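Local structure of digeranylgeranylglycerophospholipid reductase (Sulfolobus acidocaldarius, 4OPC) at residues H56-K59 / P63-K66; A21-S26 / Q104-E109. The protein uses FAD to hydrogenate the double bonds of the geranylgeranyl chains of archaeal membrane lipid precursors, giving saturated archaeols. One frame throughout, in Å; residues are numbered along the deposited sequence. Where two conformers were deposited one is given.

Contact 1 (H56-K59 / P63-K66); sequences HFDK and PYPK. With PGT ((1S)-2-{[{[(2R)-2,3-dihydroxypropyl]oxy}(hydroxy)phosphoryl]oxy}-1-[(palmitoyloxy)methyl]ethyl stearate), chain C.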
loop_
_atom_site.group_PDB
_atom_site.type_symbol
_atom_site.label_atom_id
_atom_site.label_comp_id
_atom_site.label_asym_id
_atom_site.label_seq_id
_atom_site.Cartn_x
_atom_site.Cartn_y
_atom_site.Cartn_z
ATOM N N HIS A 56 5.680 -5.830 -11.015
ATOM C CA HIS A 56 6.344 -4.704 -10.363
ATOM C C HIS A 56 7.855 -4.820 -10.452
ATOM O O HIS A 56 8.552 -3.841 -10.714
ATOM C CB HIS A 56 5.904 -4.577 -8.906
ATOM C CG HIS A 56 4.503 -4.086 -8.746
ATOM N ND1 HIS A 56 4.090 -2.860 -9.221
ATOM C CD2 HIS A 56 3.417 -4.651 -8.169
ATOM C CE1 HIS A 56 2.812 -2.690 -8.939
ATOM N NE2 HIS A 56 2.382 -3.760 -8.297
ATOM N N PHE A 57 8.370 -6.025 -10.243
ATOM C CA PHE A 57 9.799 -6.236 -10.346
ATOM C C PHE A 57 10.224 -6.051 -11.797
ATOM O O PHE A 57 11.265 -5.463 -12.068
ATOM C CB PHE A 57 10.184 -7.623 -9.821
ATOM C CG PHE A 57 9.818 -7.835 -8.383
ATOM C CD1 PHE A 57 8.556 -8.304 -8.043
ATOM C CD2 PHE A 57 10.713 -7.543 -7.371
ATOM C CE1 PHE A 57 8.201 -8.489 -6.730
ATOM C CE2 PHE A 57 10.358 -7.718 -6.047
ATOM C CZ PHE A 57 9.100 -8.199 -5.727
ATOM N N ASP A 58 9.396 -6.526 -12.725
ATOM C CA ASP A 58 9.717 -6.438 -14.149
ATOM C C ASP A 58 9.738 -5.006 -14.682
ATOM O O ASP A 58 10.504 -4.687 -15.591
ATOM C CB ASP A 58 8.746 -7.286 -14.975
ATOM C CG ASP A 58 8.979 -8.776 -14.802
ATOM O OD1 ASP A 58 10.101 -9.163 -14.417
ATOM O OD2 ASP A 58 8.042 -9.557 -15.061
ATOM N N LYS A 59 8.886 -4.148 -14.134
ATOM C CA LYS A 59 8.796 -2.769 -14.614
ATOM C C LYS A 59 9.830 -1.825 -13.965
ATOM O O LYS A 59 10.258 -0.851 -14.576
ATOM C CB LYS A 59 7.371 -2.240 -14.411
ATOM C CG LYS A 59 7.098 -0.874 -15.025
ATOM C CD LYS A 59 5.600 -0.604 -15.133
ATOM C CE LYS A 59 5.320 0.761 -15.748
ATOM N NZ LYS A 59 3.861 0.990 -15.968
ATOM N N PRO A 63 15.607 -6.026 -7.921
ATOM C CA PRO A 63 16.179 -7.369 -7.852
ATOM C C PRO A 63 15.103 -8.435 -7.755
ATOM O O PRO A 63 14.159 -8.328 -6.976
ATOM C CB PRO A 63 17.003 -7.320 -6.563
ATOM C CG PRO A 63 17.428 -5.915 -6.458
ATOM C CD PRO A 63 16.267 -5.108 -6.978
ATOM N N TYR A 64 15.265 -9.476 -8.551
ATOM C CA TYR A 64 14.347 -10.594 -8.552
ATOM C C TYR A 64 14.553 -11.438 -7.296
ATOM O O TYR A 64 15.686 -11.774 -6.958
ATOM C CB TYR A 64 14.640 -11.434 -9.788
ATOM C CG TYR A 64 13.441 -12.065 -10.435
ATOM C CD1 TYR A 64 12.388 -11.292 -10.908
ATOM C CD2 TYR A 64 13.380 -13.436 -10.610
ATOM C CE1 TYR A 64 11.300 -11.878 -11.517
ATOM C CE2 TYR A 64 12.307 -14.023 -11.211
ATOM C CZ TYR A 64 11.270 -13.248 -11.666
ATOM O OH TYR A 64 10.202 -13.865 -12.264
ATOM N N PRO A 65 13.460 -11.780 -6.598
ATOM C CA PRO A 65 13.510 -12.648 -5.415
ATOM C C PRO A 65 14.079 -14.019 -5.779
ATOM O O PRO A 65 13.722 -14.557 -6.828
ATOM C CB PRO A 65 12.037 -12.797 -5.034
ATOM C CG PRO A 65 11.360 -11.617 -5.649
ATOM C CD PRO A 65 12.087 -11.350 -6.912
ATOM N N LYS A 66 14.947 -14.572 -4.935
ATOM C CA LYS A 66 15.570 -15.865 -5.224
ATOM C C LYS A 66 15.908 -16.641 -3.955
ATOM O O LYS A 66 16.045 -16.062 -2.885
ATOM C CB LYS A 66 16.837 -15.656 -6.052
ATOM C CG LYS A 66 17.842 -14.740 -5.388
ATOM C CD LYS A 66 19.164 -14.699 -6.137
ATOM C CE LYS A 66 20.138 -13.739 -5.467
ATOM N NZ LYS A 66 20.250 -13.986 -3.998
HETATM C C48 PGT C . -12.126 -3.723 0.778
HETATM C C47 PGT C . -11.097 -2.632 0.990
HETATM C C46 PGT C . -10.103 -3.078 2.041
HETATM C C45 PGT C . -9.485 -4.398 1.623
HETATM C C44 PGT C . -8.112 -4.563 2.240
HETATM C C43 PGT C . -8.169 -5.573 3.370
HETATM C C42 PGT C . -6.828 -5.587 4.070
HETATM C C41 PGT C . -5.814 -6.151 3.107
HETATM C C40 PGT C . -4.682 -6.804 3.861
HETATM C C39 PGT C . -4.133 -7.902 2.978
HETATM C C38 PGT C . -3.705 -7.319 1.656
HETATM C C37 PGT C . -3.326 -8.447 0.727
HETATM C C36 PGT C . -2.798 -7.845 -0.551
HETATM C C35 PGT C . -2.715 -8.891 -1.639
HETATM C C34 PGT C . -2.126 -8.255 -2.883
HETATM C C33 PGT C . -2.312 -9.134 -4.101
HETATM C C32 PGT C . -1.109 -9.051 -5.020
HETATM C C31 PGT C . -1.133 -7.812 -5.902
HETATM O O31 PGT C . -0.159 -7.083 -5.891
HETATM O O2 PGT C . -2.248 -7.484 -6.713
HETATM C C2 PGT C . -2.154 -7.793 -8.092
HETATM C C1 PGT C . -1.377 -6.762 -8.885
HETATM O O3P PGT C . -0.602 -5.835 -8.152
HETATM P P PGT C . -0.978 -4.298 -8.254
HETATM O O1P PGT C . -2.490 -4.265 -8.212
HETATM O O2P PGT C . -0.396 -3.494 -7.101
HETATM O O4P PGT C . -0.486 -3.629 -9.613
HETATM C C4 PGT C . -0.068 -4.384 -10.732
HETATM C C5 PGT C . 0.217 -3.490 -11.917
HETATM O O5 PGT C . 1.553 -3.668 -12.329
HETATM C C6 PGT C . -0.017 -2.049 -11.531
HETATM O O6 PGT C . 1.201 -1.350 -11.418
HETATM C C3 PGT C . -3.518 -7.813 -8.757
HETATM O O3 PGT C . -4.358 -8.839 -8.286
HETATM C C11 PGT C . -5.715 -8.464 -8.278
HETATM O O11 PGT C . -6.187 -7.881 -9.234
HETATM C C12 PGT C . -6.582 -8.777 -7.076
HETATM C C13 PGT C . -8.049 -8.725 -7.447
HETATM C C14 PGT C . -8.880 -9.019 -6.215
HETATM C C15 PGT C . -9.360 -7.728 -5.587
HETATM C C16 PGT C . -10.304 -8.023 -4.440
HETATM C C17 PGT C . -11.564 -7.205 -4.623
HETATM C C18 PGT C . -12.653 -7.692 -3.691
HETATM C C19 PGT C . -13.980 -7.079 -4.094
HETATM C C20 PGT C . -14.478 -7.678 -5.395
HETATM C C21 PGT C . -15.843 -8.300 -5.179
HETATM C C22 PGT C . -16.680 -8.191 -6.436
HETATM C C23 PGT C . -18.143 -8.230 -6.049
HETATM C C24 PGT C . -19.008 -7.848 -7.230
HETATM C C25 PGT C . -19.940 -6.723 -6.837
HETATM C C26 PGT C . -19.792 -5.573 -7.812
#
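Phe57 meets Pro65 because its CG stands beside the backbone N, anti to the carbonyl carbon (chi1 -60°), which carries the ring off helix 54-60 toward the loop. Pro65 lies over one face of that ring, with CD 4.2 Å from the centroid of the Phe57 ring and 19° off its normal, a CH-pi contact. Pro65 CG also lies over this face, 4.0 Å from Phe57 CE2. A proline suits the place: its rigid ring offers polarised C-H groups and no flexible arm to order. The carbonyl oxygen of Pro63 approaches the same ring obliquely, 3.6 Å from Phe57 CD2; the hydroxyl of Tyr102 hydrogen-bonds to this oxygen. Phe95 adds an edge-to-face partner to Phe57, and Met306 of helix 302-322 packs on it too.

Tyr64 was modelled in two conformers; in one, CE1 lies 4.1 Å from Asp58 OD1, the ring and carboxylate planes nearly parallel but without a bond, so this approach is uncertain. The charge of Asp58 is paired with Lys54 instead.

One residue earlier on the helix, His56 points to the bound phospholipid. Its NE2 donates to phosphate oxygen O2P of PGT at 3.0 Å, with the acceptor in the plane of the imidazole and an N-H...O angle of 160°. Were this histidine an alanine, O2P would probably lose this donor and a gap would be likely to open beside Met306 and Ile307, which pack on the imidazole.

The two neighbours thus divide the work, Phe57 fastening the helix to the following loop while His56 serves the ligand; together with His298 and Tyr341, which also bond PGT, His56 forms the polar head-group end of the lipid-binding site.

Contact 2 (A21-S26 / Q104-E109); sequences AAYQLS and QRVLKE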
loop_
_atom_site.group_PDB
_atom_site.type_symbol
_atom_site.label_atom_id
_atom_site.label_comp_id
_atom_site.label_asym_id
_atom_site.label_seq_id
_atom_site.Cartn_x
_atom_site.Cartn_y
_atom_site.Cartn_z
ATOM N N ALA A 21 13.903 3.101 -2.619
ATOM C CA ALA A 21 14.515 4.407 -2.855
ATOM C C ALA A 21 16.043 4.305 -2.786
ATOM O O ALA A 21 16.748 4.839 -3.654
ATOM C CB ALA A 21 13.992 5.432 -1.848
ATOM N N ALA A 22 16.548 3.618 -1.763
ATOM C CA ALA A 22 17.993 3.460 -1.590
ATOM C C ALA A 22 18.595 2.737 -2.793
ATOM O O ALA A 22 19.618 3.164 -3.347
ATOM C CB ALA A 22 18.290 2.692 -0.312
ATOM N N TYR A 23 17.961 1.641 -3.208
ATOM C CA TYR A 23 18.484 0.857 -4.312
ATOM C C TYR A 23 18.495 1.673 -5.607
ATOM O O TYR A 23 19.495 1.706 -6.327
ATOM C CB TYR A 23 17.678 -0.431 -4.489
ATOM C CG TYR A 23 18.284 -1.367 -5.493
ATOM C CD1 TYR A 23 19.329 -2.216 -5.139
ATOM C CD2 TYR A 23 17.834 -1.395 -6.800
ATOM C CE1 TYR A 23 19.898 -3.074 -6.063
ATOM C CE2 TYR A 23 18.395 -2.253 -7.734
ATOM C CZ TYR A 23 19.424 -3.087 -7.356
ATOM O OH TYR A 23 19.987 -3.946 -8.273
ATOM N N GLN A 24 17.396 2.365 -5.877
ATOM C CA GLN A 24 17.266 3.147 -7.101
ATOM C C GLN A 24 18.196 4.365 -7.150
ATOM O O GLN A 24 18.515 4.846 -8.233
ATOM C CB GLN A 24 15.799 3.571 -7.315
ATOM C CG GLN A 24 14.818 2.411 -7.436
ATOM C CD GLN A 24 14.815 1.749 -8.794
ATOM O OE1 GLN A 24 15.736 1.919 -9.595
ATOM N NE2 GLN A 24 13.771 0.976 -9.064
ATOM N N LEU A 25 18.609 4.867 -5.988
ATOM C CA LEU A 25 19.530 6.010 -5.935
ATOM C C LEU A 25 20.997 5.605 -5.927
ATOM O O LEU A 25 21.877 6.456 -6.045
ATOM C CB LEU A 25 19.249 6.881 -4.715
ATOM C CG LEU A 25 18.014 7.775 -4.811
ATOM C CD1 LEU A 25 17.646 8.287 -3.427
ATOM C CD2 LEU A 25 18.254 8.915 -5.777
ATOM N N SER A 26 21.260 4.307 -5.808
ATOM C CA SER A 26 22.625 3.829 -5.616
ATOM C C SER A 26 23.444 3.818 -6.914
ATOM O O SER A 26 22.902 3.953 -8.011
ATOM C CB SER A 26 22.612 2.443 -4.959
ATOM O OG SER A 26 22.157 1.445 -5.857
ATOM N N GLN A 104 16.046 -7.295 3.277
ATOM C CA GLN A 104 17.414 -7.166 3.767
ATOM C C GLN A 104 18.431 -7.314 2.646
ATOM O O GLN A 104 19.480 -6.655 2.660
ATOM C CB GLN A 104 17.677 -8.148 4.912
ATOM C CG GLN A 104 16.948 -7.736 6.202
ATOM C CD GLN A 104 16.796 -8.859 7.202
ATOM O OE1 GLN A 104 17.684 -9.702 7.358
ATOM N NE2 GLN A 104 15.662 -8.876 7.898
ATOM N N ARG A 105 18.147 -8.177 1.675
ATOM C CA ARG A 105 19.066 -8.343 0.552
ATOM C C ARG A 105 19.115 -7.079 -0.305
ATOM O O ARG A 105 20.192 -6.655 -0.731
ATOM C CB ARG A 105 18.699 -9.562 -0.300
ATOM C CG ARG A 105 19.558 -9.731 -1.558
ATOM C CD ARG A 105 18.719 -10.416 -2.638
ATOM N NE ARG A 105 19.164 -10.110 -3.986
ATOM C CZ ARG A 105 18.471 -10.418 -5.073
ATOM N NH1 ARG A 105 17.299 -11.039 -4.957
ATOM N NH2 ARG A 105 18.944 -10.105 -6.271
ATOM N N VAL A 106 17.960 -6.476 -0.558
ATOM C CA VAL A 106 17.912 -5.201 -1.271
ATOM C C VAL A 106 18.763 -4.166 -0.546
ATOM O O VAL A 106 19.577 -3.486 -1.161
ATOM C CB VAL A 106 16.470 -4.691 -1.434
ATOM C CG1 VAL A 106 16.447 -3.289 -2.027
ATOM C CG2 VAL A 106 15.672 -5.653 -2.311
ATOM N N LEU A 107 18.610 -4.082 0.772
ATOM C CA LEU A 107 19.394 -3.130 1.556
ATOM C C LEU A 107 20.885 -3.432 1.515
ATOM O O LEU A 107 21.692 -2.518 1.369
ATOM C CB LEU A 107 18.910 -3.099 2.997
ATOM C CG LEU A 107 17.553 -2.441 3.199
ATOM C CD1 LEU A 107 17.091 -2.717 4.619
ATOM C CD2 LEU A 107 17.659 -0.956 2.941
ATOM N N LYS A 108 21.259 -4.702 1.640
ATOM C CA LYS A 108 22.673 -5.064 1.611
ATOM C C LYS A 108 23.289 -4.749 0.251
ATOM O O LYS A 108 24.439 -4.317 0.169
ATOM C CB LYS A 108 22.863 -6.530 1.991
ATOM C CG LYS A 108 22.617 -6.785 3.479
ATOM C CD LYS A 108 22.748 -8.253 3.851
ATOM C CE LYS A 108 22.258 -8.495 5.274
ATOM N NZ LYS A 108 22.101 -9.948 5.578
ATOM N N GLU A 109 22.520 -4.939 -0.818
ATOM C CA GLU A 109 23.029 -4.602 -2.143
ATOM C C GLU A 109 23.150 -3.093 -2.327
ATOM O O GLU A 109 24.139 -2.619 -2.871
ATOM C CB GLU A 109 22.184 -5.242 -3.246
ATOM C CG GLU A 109 22.370 -6.744 -3.273
ATOM C CD GLU A 109 21.747 -7.417 -4.477
ATOM O OE1 GLU A 109 21.335 -6.708 -5.424
ATOM O OE2 GLU A 109 21.682 -8.666 -4.472
HETATM O O HOH W 1 22.155 -5.143 -7.060
#
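Tyr23 and Val106 supply the apolar part of this helix-helix contact, where the backbones come nearest. Tyr23 CB rests 4.0 Å from Val106 CG1. The compact, branched valine lets the helices approach closely, and the tyrosine CG is anti to the backbone nitrogen (chi1 -172°), which sends the ring past the valine to lie beside Glu109.

The polar part lies there. Glu109, extended beyond CG, runs alongside Tyr23 and points the same way, with OE1 4.0 Å from Tyr23 CE1 and the carboxylate turned 48° from the ring. Hydroxyl and carboxylate do not bond directly; a water in the plane of the tyrosine ring, 2.8 Å from Tyr23 OH, lies between them, though its modelled distance to Glu109 OE1 is doubtfully short.

The other carboxylate oxygen is held by a salt bridge one turn back on its own helix: Arg105 NE donates to Glu109 OE2 at 2.9 Å, nearly straight and in the guanidinium plane, but from above the carboxylate plane. This should limit the turning of the glutamate.

Within 21-26, Ser26 OG donates to Tyr23 O at 2.7 Å, and Ser26 N gives that oxygen a second bond.

Ala22 and Leu107 both pack on Leu34, so the paired helices lie against the same side of the mixed sheet, at its parallel strand 32-35, as in the Rossmann-type dinucleotide-binding fold of FAD enzymes.

How the contacts relate
Following the chain from the N terminus, residues 21-26 come first, on the helix after strand 9-12. The chain then passes through helix 54-60, and contact 1 closes a tight loop of three residues as 63-66 folds back on 56-59. Strands 70-80 and 87-97 follow before helix 99-112 returns to 21-26, and contact 2 closes a loop of 77 residues that encloses the smaller one entirely. The two centres lie about 13 Å apart and the contacts touch: Tyr64 O probably accepts a hydrogen bond from Arg105 NH1, and Pro63 packs on Tyr23. Helix 54-60, which carries the lipid-binding His56, and its following loop are thereby joined to the Rossmann-type FAD-binding region.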